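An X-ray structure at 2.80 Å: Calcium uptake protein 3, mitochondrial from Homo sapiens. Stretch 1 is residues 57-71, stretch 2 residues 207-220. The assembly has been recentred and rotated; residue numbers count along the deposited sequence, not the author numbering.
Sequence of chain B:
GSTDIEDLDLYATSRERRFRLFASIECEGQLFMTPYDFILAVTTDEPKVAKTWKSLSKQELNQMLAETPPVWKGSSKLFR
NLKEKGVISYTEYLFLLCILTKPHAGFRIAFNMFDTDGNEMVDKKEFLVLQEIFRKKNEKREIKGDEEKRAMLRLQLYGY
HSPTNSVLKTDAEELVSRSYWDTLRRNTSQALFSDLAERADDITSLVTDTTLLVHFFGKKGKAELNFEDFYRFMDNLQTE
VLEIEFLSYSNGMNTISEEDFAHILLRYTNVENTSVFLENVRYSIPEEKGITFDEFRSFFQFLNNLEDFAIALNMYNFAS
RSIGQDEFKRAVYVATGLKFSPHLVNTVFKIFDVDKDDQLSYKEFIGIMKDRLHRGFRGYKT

Stretch 1, residues 57-71: SKQELNQMLAETPPV
Stretch 2 207-220: VTDTTLLVHFFGKK

How do the two backbones lie against each other? A helix starting at Lys58 runs into the extended segment Thr68-Pro70 (phi/psi -47/134, -67/143, -67/170); Thr208-Thr210 is likewise extended and leads into a helix from Thr211. Both chains advance in the same sense: CA-CA distances are 8.3 Å for Lys58-Thr208, 7.7 Å for Asn62-Asp209, 6.3 Å for Leu65-Thr211 and 5.0 Å for Pro70-His215. Gly218, at phi/psi 77/178, turns the chain out of the second helix, and Lys219 lies 7.5 Å from Ala66, CA to CA.

What does the first helix bring to the contact? Leu65 (chi1 m, chi2 t) points toward the other stretch, placing CD1 3.4 Å from Asp209 O and 4.3 Å from Val214 CG2, while its CD2 lies 3.4 Å from Thr211 OG1. These are packing contacts, since a methyl offers no polar hydrogen. A turn earlier, Leu61 (t, t) sets CD1 4.2 Å from Thr208 CG2.

Why does Thr68 fit against the second helix? Its OG1 donates to Leu65 O at 2.6 Å, satisfying the hydroxyl within its own stretch. With chi1 m, CG2 reaches 3.8 Å from His215 CB, and CB lies 4.0 Å from Val214 CG1.

Which polar bonds join the stretches? The extended backbone after the helix exposes carbonyls, and two side chains donate to them. His215 (chi1 t, chi2 81°) donates from ND1 to Pro69 O at 2.7 Å, and Lys219 (m, p, t, t) from NZ to Thr68 O at 3.0 Å.

How is the imidazole covered? Val71 CA sits over one face, 3.8 Å from the centroid of the His215 ring, in a CH-pi contact. Val71 (chi1 p) also extends CG2 to the edge of the Phe216 ring, 4.4 Å from Phe216 CD1.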

# COMPACT_ATOMS: atom_id res chain seq x y z
N SER B 57 -34.85 22.32 13.72
CA SER B 57 -35.06 23.23 12.60
C SER B 57 -33.71 23.80 12.16
O SER B 57 -32.72 23.74 12.89
CB SER B 57 -35.99 24.37 12.97
OG SER B 57 -35.24 25.48 13.44
N LYS B 58 -33.70 24.44 10.98
CA LYS B 58 -32.44 24.94 10.42
C LYS B 58 -31.77 25.97 11.32
O LYS B 58 -30.54 25.99 11.43
CB LYS B 58 -32.67 25.51 9.01
CG LYS B 58 -31.42 25.44 8.11
CD LYS B 58 -31.31 24.12 7.34
CE LYS B 58 -30.64 24.25 5.94
NZ LYS B 58 -29.39 25.10 5.82
N GLN B 59 -32.55 26.82 12.01
CA GLN B 59 -31.87 27.88 12.76
C GLN B 59 -31.52 27.47 14.18
O GLN B 59 -30.61 28.05 14.78
CB GLN B 59 -32.68 29.19 12.75
CG GLN B 59 -31.96 30.28 11.96
CD GLN B 59 -31.97 30.01 10.45
OE1 GLN B 59 -33.02 29.78 9.87
NE2 GLN B 59 -30.78 29.93 9.84
N GLU B 60 -32.17 26.45 14.73
CA GLU B 60 -31.60 25.92 15.96
C GLU B 60 -30.32 25.15 15.67
O GLU B 60 -29.36 25.20 16.47
CB GLU B 60 -32.60 25.05 16.73
CG GLU B 60 -33.64 24.32 15.90
CD GLU B 60 -34.71 23.68 16.78
OE1 GLU B 60 -34.79 24.06 17.98
OE2 GLU B 60 -35.48 22.82 16.30
N LEU B 61 -30.23 24.50 14.51
CA LEU B 61 -28.96 23.92 14.09
C LEU B 61 -27.90 25.01 13.92
O LEU B 61 -26.74 24.84 14.32
CB LEU B 61 -29.13 23.14 12.79
CG LEU B 61 -28.03 22.17 12.30
CD1 LEU B 61 -28.49 21.41 11.04
CD2 LEU B 61 -26.66 22.78 12.06
N ASN B 62 -28.27 26.13 13.31
CA ASN B 62 -27.23 27.11 13.06
C ASN B 62 -26.84 27.88 14.32
O ASN B 62 -25.72 28.42 14.38
CB ASN B 62 -27.63 28.03 11.91
CG ASN B 62 -27.09 27.52 10.57
OD1 ASN B 62 -27.83 26.97 9.75
ND2 ASN B 62 -25.77 27.64 10.37
N GLN B 63 -27.69 27.90 15.35
CA GLN B 63 -27.20 28.33 16.66
C GLN B 63 -26.24 27.29 17.24
O GLN B 63 -25.22 27.66 17.84
CB GLN B 63 -28.36 28.60 17.62
CG GLN B 63 -28.03 29.64 18.71
CD GLN B 63 -27.50 29.03 20.01
OE1 GLN B 63 -28.03 28.04 20.51
NE2 GLN B 63 -26.44 29.62 20.56
N MET B 64 -26.54 26.00 17.07
CA MET B 64 -25.60 24.95 17.50
C MET B 64 -24.21 25.15 16.89
O MET B 64 -23.20 25.00 17.58
CB MET B 64 -26.15 23.58 17.09
CG MET B 64 -25.24 22.36 17.26
SD MET B 64 -26.26 20.87 17.54
CE MET B 64 -26.97 21.23 19.15
N LEU B 65 -24.16 25.57 15.62
CA LEU B 65 -22.89 25.80 14.93
C LEU B 65 -22.23 27.13 15.23
O LEU B 65 -21.00 27.23 15.14
CB LEU B 65 -23.06 25.70 13.42
CG LEU B 65 -23.46 24.38 12.75
CD1 LEU B 65 -23.74 24.49 11.25
CD2 LEU B 65 -22.37 23.37 13.09
N ALA B 66 -23.01 28.17 15.54
CA ALA B 66 -22.44 29.50 15.75
C ALA B 66 -21.23 29.52 16.69
O ALA B 66 -20.38 30.41 16.58
CB ALA B 66 -23.51 30.44 16.29
N GLU B 67 -21.11 28.54 17.59
CA GLU B 67 -19.94 28.43 18.45
C GLU B 67 -18.64 28.05 17.73
O GLU B 67 -17.57 28.53 18.12
CB GLU B 67 -20.22 27.42 19.54
CG GLU B 67 -20.49 26.07 18.93
CD GLU B 67 -19.27 25.20 18.87
OE1 GLU B 67 -18.28 25.51 19.56
OE2 GLU B 67 -19.30 24.29 18.02
N THR B 68 -18.71 27.27 16.64
CA THR B 68 -17.62 26.36 16.27
C THR B 68 -16.24 27.02 16.34
O THR B 68 -16.05 28.11 15.79
CB THR B 68 -17.85 25.84 14.85
OG1 THR B 68 -19.19 25.37 14.75
CG2 THR B 68 -16.92 24.67 14.58
N PRO B 69 -15.24 26.36 16.92
CA PRO B 69 -13.92 26.97 17.00
C PRO B 69 -13.35 27.10 15.61
O PRO B 69 -13.57 26.23 14.76
CB PRO B 69 -13.10 25.97 17.84
CG PRO B 69 -14.11 25.07 18.51
CD PRO B 69 -15.28 25.03 17.56
N PRO B 70 -12.63 28.18 15.33
CA PRO B 70 -11.94 28.29 14.05
C PRO B 70 -10.83 27.25 13.96
O PRO B 70 -10.47 26.58 14.93
CB PRO B 70 -11.39 29.71 14.03
CG PRO B 70 -11.43 30.18 15.45
CD PRO B 70 -12.36 29.31 16.23
N VAL B 71 -10.28 27.12 12.75
CA VAL B 71 -9.33 26.05 12.51
C VAL B 71 -8.11 26.18 13.42
O VAL B 71 -7.55 25.18 13.88
CB VAL B 71 -8.97 26.01 11.02
CG1 VAL B 71 -8.12 27.21 10.66
CG2 VAL B 71 -8.26 24.72 10.67
N VAL B 207 -26.00 24.51 0.64
CA VAL B 207 -26.09 23.21 1.30
C VAL B 207 -26.02 23.46 2.80
O VAL B 207 -25.54 24.51 3.25
CB VAL B 207 -24.97 22.26 0.80
CG1 VAL B 207 -24.59 21.21 1.83
CG2 VAL B 207 -25.39 21.59 -0.52
N THR B 208 -26.58 22.54 3.58
CA THR B 208 -26.59 22.69 5.02
C THR B 208 -25.18 22.77 5.61
O THR B 208 -24.35 21.88 5.41
CB THR B 208 -27.35 21.52 5.66
OG1 THR B 208 -28.75 21.72 5.50
CG2 THR B 208 -27.02 21.41 7.13
N ASP B 209 -24.93 23.83 6.37
CA ASP B 209 -23.62 24.00 7.00
C ASP B 209 -23.41 22.92 8.05
O ASP B 209 -24.36 22.38 8.62
CB ASP B 209 -23.51 25.38 7.66
CG ASP B 209 -22.96 26.44 6.72
OD1 ASP B 209 -22.83 26.15 5.51
OD2 ASP B 209 -22.70 27.56 7.19
N THR B 210 -22.15 22.58 8.29
CA THR B 210 -21.81 21.51 9.21
C THR B 210 -20.66 22.00 10.08
O THR B 210 -20.13 23.10 9.87
CB THR B 210 -21.42 20.20 8.50
OG1 THR B 210 -20.34 20.44 7.59
CG2 THR B 210 -22.61 19.58 7.76
N THR B 211 -20.30 21.19 11.08
CA THR B 211 -19.20 21.58 11.96
C THR B 211 -17.88 21.66 11.22
O THR B 211 -17.14 22.63 11.37
CB THR B 211 -19.12 20.64 13.17
OG1 THR B 211 -20.12 21.04 14.13
CG2 THR B 211 -17.71 20.62 13.80
N LEU B 212 -17.56 20.66 10.39
CA LEU B 212 -16.28 20.73 9.68
C LEU B 212 -16.30 21.85 8.65
O LEU B 212 -15.27 22.50 8.41
CB LEU B 212 -15.95 19.39 9.03
CG LEU B 212 -15.44 18.41 10.08
CD1 LEU B 212 -15.03 17.10 9.43
CD2 LEU B 212 -14.28 19.02 10.92
N LEU B 213 -17.46 22.13 8.07
CA LEU B 213 -17.56 23.19 7.08
C LEU B 213 -17.30 24.58 7.70
O LEU B 213 -16.53 25.39 7.15
CB LEU B 213 -18.94 23.10 6.45
CG LEU B 213 -19.14 23.15 4.95
CD1 LEU B 213 -18.23 22.16 4.27
CD2 LEU B 213 -20.61 22.84 4.67
N VAL B 214 -17.90 24.85 8.86
CA VAL B 214 -17.69 26.13 9.56
C VAL B 214 -16.30 26.18 10.20
O VAL B 214 -15.62 27.22 10.19
CB VAL B 214 -18.81 26.34 10.59
CG1 VAL B 214 -18.58 27.61 11.37
CG2 VAL B 214 -20.13 26.46 9.86
N HIS B 215 -15.86 25.06 10.77
CA HIS B 215 -14.54 25.02 11.37
C HIS B 215 -13.46 25.34 10.34
O HIS B 215 -12.50 26.06 10.64
CB HIS B 215 -14.31 23.64 11.99
CG HIS B 215 -12.94 23.45 12.56
ND1 HIS B 215 -12.58 23.92 13.80
CD2 HIS B 215 -11.85 22.82 12.07
CE1 HIS B 215 -11.32 23.60 14.04
NE2 HIS B 215 -10.85 22.94 13.01
N PHE B 216 -13.62 24.82 9.10
CA PHE B 216 -12.62 24.97 8.03
C PHE B 216 -12.70 26.32 7.35
O PHE B 216 -11.68 26.99 7.17
CB PHE B 216 -12.79 23.86 6.99
CG PHE B 216 -12.23 22.54 7.42
CD1 PHE B 216 -11.20 22.46 8.35
CD2 PHE B 216 -12.73 21.36 6.90
CE1 PHE B 216 -10.67 21.23 8.74
CE2 PHE B 216 -12.22 20.13 7.28
CZ PHE B 216 -11.18 20.07 8.20
N PHE B 217 -13.91 26.72 6.92
CA PHE B 217 -14.06 27.90 6.08
C PHE B 217 -14.86 29.02 6.74
O PHE B 217 -15.32 29.93 6.04
CB PHE B 217 -14.70 27.52 4.75
CG PHE B 217 -14.17 26.24 4.20
CD1 PHE B 217 -12.91 26.19 3.61
CD2 PHE B 217 -14.91 25.08 4.29
CE1 PHE B 217 -12.41 25.01 3.10
CE2 PHE B 217 -14.40 23.90 3.80
CZ PHE B 217 -13.15 23.87 3.21
N GLY B 218 -15.07 28.97 8.05
CA GLY B 218 -15.73 30.06 8.73
C GLY B 218 -17.23 30.07 8.53
O GLY B 218 -17.81 29.25 7.81
N LYS B 219 -17.86 31.04 9.18
CA LYS B 219 -19.32 31.12 9.17
C LYS B 219 -19.84 31.65 7.84
O LYS B 219 -20.97 31.33 7.44
CB LYS B 219 -19.82 32.00 10.32
CG LYS B 219 -19.90 31.31 11.67
CD LYS B 219 -18.52 31.18 12.35
CE LYS B 219 -18.63 30.71 13.80
NZ LYS B 219 -17.29 30.42 14.40
N LYS B 220 -19.05 32.46 7.14
CA LYS B 220 -19.45 32.95 5.82
C LYS B 220 -18.99 32.03 4.69
O LYS B 220 -19.46 32.19 3.56
CB LYS B 220 -18.91 34.36 5.58
CG LYS B 220 -19.27 35.38 6.64
CD LYS B 220 -18.03 36.03 7.31
CE LYS B 220 -17.29 37.08 6.44
NZ LYS B 220 -16.06 37.64 7.18